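Uncharacterized protein VP0806 (Vibrio parahaemolyticus, PDB 2R5S) is of unknown function, its C-terminal tetratricopeptide-repeat domain belonging to a thioredoxin domain-containing protein to which protein-disulfide reductase activity is tentatively assigned. Local coordinates at residues A[17-29]-A[42-55]. Numbering follows the deposited sequence.
Sequences LQQGEHAQALNVI and VKLAKADCLLETKQ
The imidazole of H22 is sandwiched between E52 and the backbone of G20. E52 CB stands over the centre of one face in a CH-pi contact, 3.4 Å from the ring centroid and 11° off the normal, while the carbonyl carbon of G20 covers the opposite face, offset toward the rim. C49 SG lies at the edge, 5.2 Å from the centroid of the H22 ring and close to its plane. With CG anti to the carbonyl carbon (chi1 -67°), E52 lays that CG over the ring too, 3.3 Å from H22 CE1. H22 ND1 is buried here without a hydrogen-bonding partner. Beside the histidine, C49 acts as a knob in a hole formed by L17, H22, A25 and L26, its SG 3.3 Å from L17 CD2 and its CB 3.5 Å from L26 CG. Antiparallel helices packed side by side are the building plan of tetratricopeptide-repeat arrays, the family of this region: helix 22-29 and helix 42-52 run at 140° with axes 9.0 Å apart, and helix 56-63 covers another side of the latter through L50 and A47. L26 spreads its methyls: CD2 touches K46 CG and L50 CD2, the side chain crossing both of theirs at about a right angle, and CD1 faces the amide of Q55. That amide donates from NE2 to T53 OG1 (3.1 Å), nearly in its own plane. At the other end, I29 and V42 slide past each other in opposite directions, I29 CD1 lying 3.8 Å from V42 CG1, and I29 CG2 reaches K46 CD.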
loop_
_atom_site.group_PDB
_atom_site.type_symbol
_atom_site.label_atom_id
_atom_site.label_comp_id
_atom_site.label_asym_id
_atom_site.label_seq_id
_atom_site.Cartn_x
_atom_site.Cartn_y
_atom_site.Cartn_z
ATOM N N LEU A 17 -17.066 5.816 -2.636
ATOM C CA LEU A 17 -16.750 4.580 -3.372
ATOM C C LEU A 17 -17.240 4.620 -4.844
ATOM O O LEU A 17 -16.521 4.275 -5.787
ATOM C CB LEU A 17 -17.359 3.366 -2.665
ATOM C CG LEU A 17 -16.861 2.950 -1.303
ATOM C CD1 LEU A 17 -17.932 2.081 -0.634
ATOM C CD2 LEU A 17 -15.522 2.207 -1.434
ATOM N N GLN A 18 -18.466 5.061 -5.034
ATOM C CA GLN A 18 -19.000 5.238 -6.380
ATOM C C GLN A 18 -17.947 5.953 -7.257
ATOM O O GLN A 18 -17.744 5.610 -8.433
ATOM C CB GLN A 18 -20.296 6.048 -6.304
ATOM C CG GLN A 18 -21.371 5.667 -7.329
ATOM C CD GLN A 18 -21.068 6.139 -8.765
ATOM O OE1 GLN A 18 -21.224 7.325 -9.107
ATOM N NE2 GLN A 18 -20.673 5.200 -9.617
ATOM N N GLN A 19 -17.263 6.933 -6.660
ATOM C CA GLN A 19 -16.432 7.876 -7.409
ATOM C C GLN A 19 -14.968 7.471 -7.493
ATOM O O GLN A 19 -14.140 8.239 -8.014
ATOM C CB GLN A 19 -16.472 9.236 -6.734
ATOM C CG GLN A 19 -17.769 9.609 -6.017
ATOM C CD GLN A 19 -17.772 11.069 -5.666
ATOM O OE1 GLN A 19 -17.396 11.884 -6.498
ATOM N NE2 GLN A 19 -18.169 11.418 -4.433
ATOM N N GLY A 20 -14.653 6.299 -6.948
ATOM C CA GLY A 20 -13.288 5.840 -6.801
ATOM C C GLY A 20 -12.413 6.600 -5.802
ATOM O O GLY A 20 -11.207 6.630 -5.951
ATOM N N GLU A 21 -12.992 7.231 -4.798
ATOM C CA GLU A 21 -12.186 7.916 -3.783
ATOM C C GLU A 21 -11.907 7.025 -2.578
ATOM O O GLU A 21 -12.358 7.307 -1.498
ATOM C CB GLU A 21 -12.878 9.188 -3.342
ATOM C CG GLU A 21 -13.039 10.174 -4.494
ATOM C CD GLU A 21 -11.756 10.944 -4.930
ATOM O OE1 GLU A 21 -10.825 11.137 -4.115
ATOM O OE2 GLU A 21 -11.726 11.426 -6.112
ATOM N N HIS A 22 -11.193 5.931 -2.777
ATOM C CA HIS A 22 -10.996 4.968 -1.701
ATOM C C HIS A 22 -10.390 5.604 -0.457
ATOM O O HIS A 22 -10.788 5.313 0.656
ATOM C CB HIS A 22 -10.223 3.752 -2.224
ATOM C CG HIS A 22 -10.760 3.239 -3.534
ATOM N ND1 HIS A 22 -11.895 2.458 -3.622
ATOM C CD2 HIS A 22 -10.362 3.455 -4.813
ATOM C CE1 HIS A 22 -12.167 2.204 -4.890
ATOM N NE2 HIS A 22 -11.240 2.779 -5.634
ATOM N N ALA A 23 -9.486 6.556 -0.646
ATOM C CA ALA A 23 -8.711 7.017 0.472
ATOM C C ALA A 23 -9.562 7.949 1.313
ATOM O O ALA A 23 -9.566 7.793 2.523
ATOM C CB ALA A 23 -7.426 7.642 0.030
ATOM N N GLN A 24 -10.357 8.826 0.680
ATOM C CA GLN A 24 -11.407 9.574 1.418
ATOM C C GLN A 24 -12.441 8.672 2.107
ATOM O O GLN A 24 -12.750 8.853 3.313
ATOM C CB GLN A 24 -12.110 10.625 0.530
ATOM C CG GLN A 24 -11.276 11.810 0.247
ATOM C CD GLN A 24 -11.985 12.791 -0.682
ATOM O OE1 GLN A 24 -12.974 13.415 -0.294
ATOM N NE2 GLN A 24 -11.482 12.934 -1.907
ATOM N N ALA A 25 -12.943 7.687 1.355
ATOM C CA ALA A 25 -13.832 6.672 1.894
ATOM C C ALA A 25 -13.283 5.966 3.147
ATOM O O ALA A 25 -14.031 5.719 4.093
ATOM C CB ALA A 25 -14.200 5.658 0.797
ATOM N N LEU A 26 -11.994 5.620 3.155
ATOM C CA LEU A 26 -11.338 4.971 4.341
ATOM C C LEU A 26 -11.218 5.933 5.502
ATOM O O LEU A 26 -11.324 5.567 6.693
ATOM C CB LEU A 26 -9.914 4.520 3.987
ATOM C CG LEU A 26 -9.705 3.075 3.536
ATOM C CD1 LEU A 26 -8.371 2.948 2.721
ATOM C CD2 LEU A 26 -9.718 2.145 4.708
ATOM N N ASN A 27 -10.997 7.182 5.148
ATOM C CA ASN A 27 -11.036 8.226 6.153
ATOM C C ASN A 27 -12.411 8.429 6.821
ATOM O O ASN A 27 -12.502 8.572 8.059
ATOM C CB ASN A 27 -10.525 9.519 5.589
ATOM C CG ASN A 27 -10.463 10.607 6.628
ATOM O OD1 ASN A 27 -11.274 11.533 6.612
ATOM N ND2 ASN A 27 -9.498 10.513 7.528
ATOM N N VAL A 28 -13.484 8.391 6.023
ATOM C CA VAL A 28 -14.819 8.550 6.623
ATOM C C VAL A 28 -15.195 7.326 7.483
ATOM O O VAL A 28 -15.853 7.448 8.527
ATOM C CB VAL A 28 -15.857 8.831 5.560
ATOM C CG1 VAL A 28 -17.219 8.854 6.161
ATOM C CG2 VAL A 28 -15.533 10.196 4.825
ATOM N N ILE A 29 -14.790 6.154 7.001
ATOM C CA ILE A 29 -14.980 4.892 7.717
ATOM C C ILE A 29 -14.370 4.950 9.094
ATOM O O ILE A 29 -15.004 4.520 10.079
ATOM C CB ILE A 29 -14.329 3.698 6.994
ATOM C CG1 ILE A 29 -15.034 3.461 5.658
ATOM C CG2 ILE A 29 -14.399 2.392 7.846
ATOM C CD1 ILE A 29 -16.495 3.351 5.800
ATOM N N VAL A 42 -19.624 -2.854 6.133
ATOM C CA VAL A 42 -18.683 -1.746 6.210
ATOM C C VAL A 42 -17.288 -2.305 6.068
ATOM O O VAL A 42 -16.470 -1.733 5.318
ATOM C CB VAL A 42 -18.874 -0.831 7.450
ATOM C CG1 VAL A 42 -17.826 0.251 7.481
ATOM C CG2 VAL A 42 -20.200 -0.135 7.351
ATOM N N LYS A 43 -17.030 -3.445 6.709
ATOM C CA LYS A 43 -15.839 -4.238 6.443
ATOM C C LYS A 43 -15.570 -4.569 5.020
ATOM O O LYS A 43 -14.473 -4.403 4.583
ATOM C CB LYS A 43 -15.864 -5.582 7.218
ATOM C CG LYS A 43 -15.644 -5.351 8.723
ATOM C CD LYS A 43 -15.627 -6.762 9.418
ATOM C CE LYS A 43 -15.104 -6.664 10.857
ATOM N NZ LYS A 43 -15.236 -8.074 11.448
ATOM N N LEU A 44 -16.540 -5.035 4.286
ATOM C CA LEU A 44 -16.290 -5.279 2.866
ATOM C C LEU A 44 -15.839 -3.983 2.189
ATOM O O LEU A 44 -14.786 -3.932 1.624
ATOM C CB LEU A 44 -17.546 -5.851 2.181
ATOM C CG LEU A 44 -17.916 -7.342 2.248
ATOM C CD1 LEU A 44 -16.831 -8.212 2.882
ATOM C CD2 LEU A 44 -19.287 -7.598 2.831
ATOM N N ALA A 45 -16.653 -2.944 2.223
ATOM C CA ALA A 45 -16.268 -1.547 1.824
ATOM C C ALA A 45 -14.798 -1.209 2.139
ATOM O O ALA A 45 -14.050 -0.774 1.277
ATOM C CB ALA A 45 -17.197 -0.508 2.571
ATOM N N LYS A 46 -14.416 -1.380 3.399
ATOM C CA LYS A 46 -13.086 -0.998 3.883
ATOM C C LYS A 46 -12.035 -1.904 3.197
ATOM O O LYS A 46 -11.009 -1.408 2.688
ATOM C CB LYS A 46 -13.035 -1.070 5.427
ATOM C CG LYS A 46 -11.636 -0.899 6.011
ATOM C CD LYS A 46 -11.642 -0.664 7.559
ATOM C CE LYS A 46 -10.302 -0.239 8.125
ATOM N NZ LYS A 46 -10.093 -0.564 9.656
ATOM N N ALA A 47 -12.353 -3.201 3.068
ATOM C CA ALA A 47 -11.490 -4.166 2.375
ATOM C C ALA A 47 -11.265 -3.759 0.947
ATOM O O ALA A 47 -10.153 -3.791 0.497
ATOM C CB ALA A 47 -12.076 -5.500 2.424
ATOM N N ASP A 48 -12.330 -3.390 0.228
ATOM C CA ASP A 48 -12.222 -2.940 -1.154
ATOM C C ASP A 48 -11.337 -1.707 -1.189
ATOM O O ASP A 48 -10.590 -1.538 -2.121
ATOM C CB ASP A 48 -13.620 -2.602 -1.647
ATOM C CG ASP A 48 -13.666 -2.256 -3.075
ATOM O OD1 ASP A 48 -12.809 -2.705 -3.841
ATOM O OD2 ASP A 48 -14.631 -1.563 -3.472
ATOM N N CYS A 49 -11.424 -0.837 -0.170
ATOM C CA CYS A 49 -10.656 0.383 -0.200
ATOM C C CYS A 49 -9.148 0.084 0.015
ATOM O O CYS A 49 -8.238 0.694 -0.617
ATOM C CB CYS A 49 -11.191 1.376 0.848
ATOM S SG CYS A 49 -12.748 2.181 0.398
ATOM N N LEU A 50 -8.865 -0.849 0.898
ATOM C CA LEU A 50 -7.479 -1.155 1.205
ATOM C C LEU A 50 -6.800 -1.701 -0.081
ATOM O O LEU A 50 -5.690 -1.304 -0.499
ATOM C CB LEU A 50 -7.426 -2.163 2.339
ATOM C CG LEU A 50 -7.929 -1.590 3.637
ATOM C CD1 LEU A 50 -8.004 -2.692 4.710
ATOM C CD2 LEU A 50 -6.965 -0.497 4.085
ATOM N N LEU A 51 -7.510 -2.587 -0.732
ATOM C CA LEU A 51 -7.004 -3.223 -1.879
ATOM C C LEU A 51 -6.831 -2.249 -3.036
ATOM O O LEU A 51 -5.876 -2.380 -3.807
ATOM C CB LEU A 51 -7.997 -4.301 -2.267
ATOM C CG LEU A 51 -7.490 -5.584 -2.852
ATOM C CD1 LEU A 51 -7.353 -6.500 -1.675
ATOM C CD2 LEU A 51 -8.560 -6.091 -3.831
ATOM N N GLU A 52 -7.753 -1.299 -3.214
ATOM C CA GLU A 52 -7.626 -0.359 -4.320
ATOM C C GLU A 52 -6.481 0.603 -4.037
ATOM O O GLU A 52 -5.984 1.284 -4.936
ATOM C CB GLU A 52 -8.910 0.456 -4.484
ATOM C CG GLU A 52 -10.116 -0.335 -4.924
ATOM C CD GLU A 52 -9.867 -1.091 -6.235
ATOM O OE1 GLU A 52 -9.648 -2.350 -6.221
ATOM O OE2 GLU A 52 -9.844 -0.408 -7.245
ATOM N N THR A 53 -6.088 0.686 -2.762
ATOM C CA THR A 53 -5.000 1.576 -2.369
ATOM C C THR A 53 -3.703 0.814 -2.122
ATOM O O THR A 53 -2.698 1.393 -1.695
ATOM C CB THR A 53 -5.349 2.380 -1.160
ATOM O OG1 THR A 53 -5.668 1.466 -0.088
ATOM C CG2 THR A 53 -6.521 3.351 -1.497
ATOM N N LYS A 54 -3.757 -0.482 -2.419
ATOM C CA LYS A 54 -2.586 -1.330 -2.549
ATOM C C LYS A 54 -1.993 -1.686 -1.205
ATOM O O LYS A 54 -0.789 -1.924 -1.053
ATOM C CB LYS A 54 -1.594 -0.738 -3.569
ATOM C CG LYS A 54 -2.299 -0.458 -4.946
ATOM C CD LYS A 54 -1.378 -0.542 -6.146
ATOM C CE LYS A 54 -0.877 -1.978 -6.380
ATOM N NZ LYS A 54 0.480 -2.029 -7.056
ATOM N N GLN A 55 -2.875 -1.730 -0.214
ATOM C CA GLN A 55 -2.503 -2.111 1.139
ATOM C C GLN A 55 -2.984 -3.531 1.337
ATOM O O GLN A 55 -3.972 -3.723 1.995
ATOM C CB GLN A 55 -3.199 -1.191 2.120
ATOM C CG GLN A 55 -3.096 0.301 1.758
ATOM C CD GLN A 55 -3.503 1.211 2.889
ATOM O OE1 GLN A 55 -2.763 1.388 3.855
ATOM N NE2 GLN A 55 -4.688 1.796 2.782
#